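Long-range contact in protein Kinase A (Toxoplasma gondii, PDB 5J3U), which binds cyclic AMP through two cyclic nucleotide-binding domains and probably inhibits the catalytic subunit of protein kinase A as its regulatory partner: residues 182-187 / 232-237. Residues are numbered along the deposited sequence; the frame is centred on the assembly and turned at random.
Sequences IVEEGS and ICKVAC
Two successive amides converge on the carbonyl oxygen of Lys234: Glu184 N lies 2.8 Å from Lys234 O, in the carbonyl plane, while Glu185 N reaches the same atom through a weak bond of 3.4 Å. This shared acceptor marks a classic beta bulge, where an extra residue enters the strand opposite Lys234. Before it, Ile182 and Ala236 form an antiparallel hydrogen-bonded pair; after it, Lys234 N bonds to Glu185 O, and Ser187 N meets Ile232 O. Gly186 suits its corner: at phi 85°, psi -155° a CB would jam against Glu185 O, and it would also strike Ile232 O, with which Gly186 CA makes a CA-H...O contact of 3.2 Å. On one face, Val183 CG1 rests against Cys233 SG at 4.0 Å, apolar groups fit for a buried site. On the other, Lys234 runs beside Glu185, its chi3 bend (-72°) placing CE so that NZ forms a 3.1 Å salt bridge with Glu185 OE2, on its anti lone pair. Glu184 crosses the lysine's methylenes, OE1 salt-bridged to Arg130 and OE2 hydrogen-bonded to Thr161. The bulge thus lets the chain turn between two sheets of the cyclic nucleotide-binding beta-roll, while Lys234 and Arg130 probably balance the adjacent glutamates separately.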
ATOM      1  N   ILE A 182       7.300   0.782  10.415  1.00 10.62           N
ATOM      2  CA  ILE A 182       8.720   0.623  10.611  1.00 11.41           C
ATOM      3  C   ILE A 182       9.393   1.958  10.194  1.00 11.04           C
ATOM      4  O   ILE A 182       9.093   2.535   9.126  1.00 10.53           O
ATOM      5  CB  ILE A 182       9.305  -0.508   9.778  1.00 12.18           C
ATOM      6  CG1 ILE A 182       8.394  -1.769   9.803  1.00 14.11           C
ATOM      7  CG2 ILE A 182      10.699  -0.773  10.288  1.00 12.28           C
ATOM      8  CD1 ILE A 182       8.817  -2.846   8.803  1.00 16.07           C
ATOM      9  N   VAL A 183      10.265   2.483  11.038  1.00 10.87           N
ATOM     10  CA  VAL A 183      10.868   3.734  10.770  1.00 10.58           C
ATOM     11  C   VAL A 183      11.955   3.464   9.714  1.00 10.81           C
ATOM     12  O   VAL A 183      12.891   2.702   9.965  1.00 11.49           O
ATOM     13  CB  VAL A 183      11.559   4.336  12.019  1.00 10.59           C
ATOM     14  CG1 VAL A 183      12.257   5.614  11.670  1.00 11.13           C
ATOM     15  CG2 VAL A 183      10.556   4.600  13.170  1.00 11.19           C
ATOM     16  N   GLU A 184      11.847   4.131   8.595  1.00 11.11           N
ATOM     17  CA  GLU A 184      12.896   4.037   7.539  1.00 12.11           C
ATOM     18  C   GLU A 184      14.081   4.964   7.833  1.00 13.85           C
ATOM     19  O   GLU A 184      15.241   4.577   7.658  1.00 14.35           O
ATOM     20  CB  GLU A 184      12.318   4.436   6.180  1.00 14.24           C
ATOM     21  CG  GLU A 184      11.176   3.570   5.697  1.00 16.31           C
ATOM     22  CD  GLU A 184      10.618   3.990   4.319  1.00 20.93           C
ATOM     23  OE1 GLU A 184      11.477   4.135   3.381  1.00 21.64           O
ATOM     24  OE2 GLU A 184       9.355   4.129   4.181  1.00 19.78           O
ATOM     25  N   GLU A 185      13.775   6.201   8.215  1.00 13.15           N
ATOM     26  CA  GLU A 185      14.746   7.225   8.581  1.00 13.67           C
ATOM     27  C   GLU A 185      14.075   8.201   9.545  1.00 13.66           C
ATOM     28  O   GLU A 185      12.845   8.340   9.534  1.00 12.68           O
ATOM     29  CB  GLU A 185      15.224   8.026   7.357  1.00 15.08           C
ATOM     30  CG  GLU A 185      15.943   7.255   6.264  1.00 18.62           C
ATOM     31  CD  GLU A 185      16.617   8.222   5.263  1.00 20.86           C
ATOM     32  OE1 GLU A 185      17.731   8.704   5.550  1.00 24.71           O
ATOM     33  OE2 GLU A 185      16.026   8.478   4.216  1.00 21.05           O
ATOM     34  N   GLY A 186      14.885   8.943  10.305  1.00 12.94           N
ATOM     35  CA  GLY A 186      14.383   9.864  11.308  1.00 12.77           C
ATOM     36  C   GLY A 186      14.095   9.218  12.633  1.00 12.38           C
ATOM     37  O   GLY A 186      14.652   8.206  12.976  1.00 11.58           O
ATOM     38  N   SER A 187      13.190   9.818  13.396  0.70 13.77           N
ATOM     39  CA  SER A 187      13.052   9.477  14.777  0.70 13.95           C
ATOM     40  C   SER A 187      11.630   9.743  15.251  0.70 12.69           C
ATOM     41  O   SER A 187      10.926  10.575  14.687  0.70 13.01           O
ATOM     42  CB  SER A 187      14.047  10.324  15.602  0.70 17.05           C
ATOM     43  OG  SER A 187      14.081   9.953  16.967  0.70 19.81           O
ATOM     44  N   ILE A 232      11.936  14.663  12.437  1.00 15.82           N
ATOM     45  CA  ILE A 232      11.263  14.270  11.246  1.00 15.49           C
ATOM     46  C   ILE A 232      11.259  12.728  11.240  1.00 14.86           C
ATOM     47  O   ILE A 232      12.118  12.100  11.834  1.00 14.12           O
ATOM     48  CB  ILE A 232      11.925  14.867   9.995  1.00 17.28           C
ATOM     49  CG1 ILE A 232      11.093  14.550   8.754  1.00 17.19           C
ATOM     50  CG2 ILE A 232      13.359  14.375   9.790  1.00 17.48           C
ATOM     51  CD1 ILE A 232      11.428  15.369   7.526  1.00 19.01           C
ATOM     52  N   CYS A 233      10.252  12.107  10.631  1.00 14.41           N
ATOM     53  CA  CYS A 233      10.182  10.674  10.622  1.00 14.14           C
ATOM     54  C   CYS A 233       9.587  10.199   9.323  1.00 14.65           C
ATOM     55  O   CYS A 233       8.487  10.626   8.944  1.00 14.52           O
ATOM     56  CB  CYS A 233       9.317  10.186  11.781  1.00 14.52           C
ATOM     57  SG  CYS A 233       9.454   8.418  12.076  1.00 15.78           S
ATOM     58  N   LYS A 234      10.282   9.292   8.662  1.00 13.07           N
ATOM     59  CA  LYS A 234       9.816   8.629   7.421  1.00 13.16           C
ATOM     60  C   LYS A 234       9.526   7.194   7.758  1.00 11.98           C
ATOM     61  O   LYS A 234      10.437   6.490   8.210  1.00 11.72           O
ATOM     62  CB  LYS A 234      10.899   8.689   6.345  1.00 14.26           C
ATOM     63  CG  LYS A 234      10.467   8.076   5.025  1.00 17.24           C
ATOM     64  CD  LYS A 234      11.639   7.841   4.090  1.00 21.57           C
ATOM     65  CE  LYS A 234      12.193   9.078   3.532  1.00 29.06           C
ATOM     66  NZ  LYS A 234      13.376   8.702   2.677  1.00 33.94           N
ATOM     67  N   VAL A 235       8.267   6.759   7.592  1.00 10.88           N
ATOM     68  CA  VAL A 235       7.838   5.459   8.006  1.00 10.86           C
ATOM     69  C   VAL A 235       7.333   4.645   6.823  1.00 11.09           C
ATOM     70  O   VAL A 235       6.694   5.167   5.890  1.00 11.63           O
ATOM     71  CB  VAL A 235       6.710   5.435   9.093  1.00 11.28           C
ATOM     72  CG1 VAL A 235       7.285   5.741  10.449  1.00 13.61           C
ATOM     73  CG2 VAL A 235       5.558   6.347   8.727  1.00 11.55           C
ATOM     74  N   ALA A 236       7.697   3.383   6.848  1.00 11.62           N
ATOM     75  CA  ALA A 236       7.074   2.342   6.038  1.00 10.97           C
ATOM     76  C   ALA A 236       5.830   1.869   6.773  1.00 11.86           C
ATOM     77  O   ALA A 236       5.884   1.609   8.016  1.00 11.88           O
ATOM     78  CB  ALA A 236       8.045   1.202   5.793  1.00 11.09           C
ATOM     79  N   CYS A 237       4.773   1.601   6.006  1.00 10.82           N
ATOM     80  CA  CYS A 237       3.422   1.365   6.564  1.00 11.86           C
ATOM     81  C   CYS A 237       2.864   0.096   5.938  1.00 12.09           C
ATOM     82  O   CYS A 237       2.877  -0.017   4.713  1.00 12.88           O
ATOM     83  CB  CYS A 237       2.490   2.520   6.195  1.00 12.35           C
ATOM     84  SG  CYS A 237       3.130   4.146   6.609  1.00 14.77           S
TER